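Local coordinates for putative translational inhibitor protein (Yersinia pestis, PDB 5V4D), which is of unknown function but belongs to the Rid (YjgF-like) family, and so is possibly an enamine/imine deaminase, at residues D72-T77 with D96-T101. Residues are numbered along the deposited sequence; the frame is centred on the assembly and turned at random. Where two conformers were deposited one is given.
Sequences DKIVKT and DYFKGT. With CA (calcium ion), chain H.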
loop_
_atom_site.group_PDB
_atom_site.type_symbol
_atom_site.label_atom_id
_atom_site.label_comp_id
_atom_site.label_asym_id
_atom_site.label_seq_id
_atom_site.Cartn_x
_atom_site.Cartn_y
_atom_site.Cartn_z
ATOM N N ASP A 72 -11.804 -6.740 -14.812
ATOM C CA ASP A 72 -10.860 -6.557 -15.910
ATOM C C ASP A 72 -10.087 -5.247 -15.807
ATOM O O ASP A 72 -8.984 -5.147 -16.361
ATOM C CB ASP A 72 -11.598 -6.616 -17.253
ATOM C CG ASP A 72 -10.650 -6.586 -18.444
ATOM O OD1 ASP A 72 -10.674 -5.596 -19.221
ATOM O OD2 ASP A 72 -9.872 -7.550 -18.585
ATOM N N LYS A 73 -10.632 -4.254 -15.099
ATOM C CA LYS A 73 -10.028 -2.930 -14.971
ATOM C C LYS A 73 -9.135 -2.772 -13.741
ATOM O O LYS A 73 -8.554 -1.689 -13.562
ATOM C CB LYS A 73 -11.111 -1.846 -14.902
ATOM C CG LYS A 73 -12.002 -1.786 -16.139
ATOM C CD LYS A 73 -11.171 -1.673 -17.375
ATOM C CE LYS A 73 -12.081 -1.570 -18.596
ATOM N NZ LYS A 73 -12.946 -0.351 -18.504
ATOM N N ILE A 74 -8.971 -3.812 -12.917
ATOM C CA ILE A 74 -8.112 -3.699 -11.741
ATOM C C ILE A 74 -6.671 -3.604 -12.199
ATOM O O ILE A 74 -6.216 -4.387 -13.038
ATOM C CB ILE A 74 -8.341 -4.868 -10.773
ATOM C CG1 ILE A 74 -9.739 -4.695 -10.149
ATOM C CG2 ILE A 74 -7.249 -4.871 -9.636
ATOM C CD1 ILE A 74 -10.173 -5.902 -9.240
ATOM N N VAL A 75 -5.965 -2.612 -11.664
ATOM C CA VAL A 75 -4.610 -2.293 -12.054
ATOM C C VAL A 75 -3.597 -2.893 -11.090
ATOM O O VAL A 75 -2.545 -3.378 -11.507
ATOM C CB VAL A 75 -4.503 -0.750 -12.120
ATOM C CG1 VAL A 75 -3.120 -0.305 -12.144
ATOM C CG2 VAL A 75 -5.233 -0.241 -13.389
ATOM N N LYS A 76 -3.895 -2.872 -9.793
ATOM C CA LYS A 76 -2.928 -3.214 -8.756
ATOM C C LYS A 76 -3.697 -3.668 -7.524
ATOM O O LYS A 76 -4.741 -3.086 -7.212
ATOM C CB LYS A 76 -2.053 -1.986 -8.429
ATOM C CG LYS A 76 -1.193 -2.074 -7.130
ATOM C CD LYS A 76 -0.096 -3.132 -7.291
ATOM C CE LYS A 76 1.000 -3.055 -6.151
ATOM N NZ LYS A 76 0.315 -3.157 -4.828
ATOM N N THR A 77 -3.216 -4.730 -6.867
ATOM C CA THR A 77 -3.798 -5.219 -5.629
ATOM C C THR A 77 -2.685 -5.415 -4.605
ATOM O O THR A 77 -1.506 -5.539 -4.968
ATOM C CB THR A 77 -4.547 -6.560 -5.791
ATOM O OG1 THR A 77 -3.585 -7.611 -6.017
ATOM C CG2 THR A 77 -5.499 -6.530 -6.967
ATOM N N ASP A 96 -8.598 -17.898 -10.369
ATOM C CA ASP A 96 -9.905 -18.205 -10.933
ATOM C C ASP A 96 -10.678 -16.925 -11.187
ATOM O O ASP A 96 -11.285 -16.746 -12.253
ATOM C CB ASP A 96 -10.708 -19.101 -9.994
ATOM C CG ASP A 96 -10.037 -20.447 -9.678
ATOM O OD1 ASP A 96 -9.045 -20.837 -10.323
ATOM O OD2 ASP A 96 -10.580 -21.094 -8.737
ATOM N N TYR A 97 -10.677 -16.036 -10.201
ATOM C CA TYR A 97 -11.429 -14.786 -10.305
ATOM C C TYR A 97 -10.912 -13.940 -11.453
ATOM O O TYR A 97 -11.696 -13.330 -12.203
ATOM C CB TYR A 97 -11.291 -14.008 -8.978
ATOM C CG TYR A 97 -12.027 -12.691 -8.955
ATOM C CD1 TYR A 97 -13.431 -12.656 -8.965
ATOM C CD2 TYR A 97 -11.322 -11.482 -8.919
ATOM C CE1 TYR A 97 -14.117 -11.434 -8.943
ATOM C CE2 TYR A 97 -11.981 -10.274 -8.875
ATOM C CZ TYR A 97 -13.386 -10.252 -8.894
ATOM O OH TYR A 97 -14.033 -9.027 -8.886
ATOM N N PHE A 98 -9.588 -13.902 -11.628
ATOM C CA PHE A 98 -9.007 -13.029 -12.645
ATOM C C PHE A 98 -8.753 -13.724 -13.982
ATOM O O PHE A 98 -8.239 -13.083 -14.903
ATOM C CB PHE A 98 -7.695 -12.419 -12.119
ATOM C CG PHE A 98 -7.921 -11.285 -11.166
ATOM C CD1 PHE A 98 -8.405 -10.067 -11.644
ATOM C CD2 PHE A 98 -7.675 -11.425 -9.820
ATOM C CE1 PHE A 98 -8.644 -8.984 -10.775
ATOM C CE2 PHE A 98 -7.914 -10.386 -8.924
ATOM C CZ PHE A 98 -8.378 -9.136 -9.406
ATOM N N LYS A 99 -9.140 -14.990 -14.135
ATOM C CA LYS A 99 -8.853 -15.706 -15.377
ATOM C C LYS A 99 -9.401 -14.948 -16.588
ATOM O O LYS A 99 -10.519 -14.414 -16.553
ATOM C CB LYS A 99 -9.446 -17.116 -15.323
ATOM C CG LYS A 99 -9.112 -17.930 -16.585
ATOM C CD LYS A 99 -9.491 -19.396 -16.507
ATOM C CE LYS A 99 -9.004 -20.130 -17.775
ATOM N NZ LYS A 99 -9.013 -21.615 -17.653
ATOM N N GLY A 100 -8.584 -14.863 -17.631
ATOM C CA GLY A 100 -8.977 -14.213 -18.871
ATOM C C GLY A 100 -8.761 -12.719 -18.898
ATOM O O GLY A 100 -8.996 -12.096 -19.940
ATOM N N THR A 101 -8.351 -12.120 -17.792
ATOM C CA THR A 101 -7.996 -10.711 -17.749
ATOM C C THR A 101 -6.490 -10.588 -17.736
ATOM O O THR A 101 -5.780 -11.561 -17.467
ATOM C CB THR A 101 -8.573 -10.003 -16.507
ATOM O OG1 THR A 101 -7.807 -10.349 -15.344
ATOM C CG2 THR A 101 -10.061 -10.382 -16.313
HETATM CA CA CA H . -7.378 -22.341 -9.556
HETATM O O HOH W 1 -8.993 -23.095 -7.962
#
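Ile74 meets Phe98 at the rim of the ring: its CD1 methyl lies near the ring plane, 3.7 Å from Phe98 CZ, and the isoleucine side chain runs roughly perpendicular to the phenylalanine's. With CG1 of Ile74 anti to the carbonyl carbon and the chain extended beyond it (chi2 174°), CD1 reaches the CE1–CZ edge. One face of the phenyl is taken by its neighbour Tyr97, whose CD2 lies 3.6 Å above the plane, displaced from the ring centre. Pro104 touches both Ile74 and Phe98, while Val124, Ala126 and Leu64 also pack on Ile74, so this apolar pair is buried.

The contact belongs to the beta-alpha-beta unit made of strand 74-81, helix 87-98 and strand 105-110, and joins the start of strand 74-81 to the C-terminal part of the helix that crosses over to the parallel strand 105-110. The chain then reverses through a type II turn from Phe98 to Thr101, with Gly100 at positive phi (86°).

Thr101 N closes the turn on Phe98 O (3.0 Å), and Thr101 OG1 adds a second bond to the same oxygen (2.8 Å). The hydroxyl bond lies in the carbonyl plane, on a lone pair. Across the contact no hydrogen bond forms; Asp72 and Thr101 run alongside each other head to tail. In the modelled conformer Asp72 OD2 comes to 3.5 Å from Thr101 CB, a contact less certain because Asp72 has a second conformer.

Remote from segment 72-77, Asp96 OD1 binds a calcium ion at 2.4 Å, and Asp92 O is a further ligand. A calcium-bound water donates to Asp96 OD2 (2.7 Å), engaging the other carboxylate oxygen.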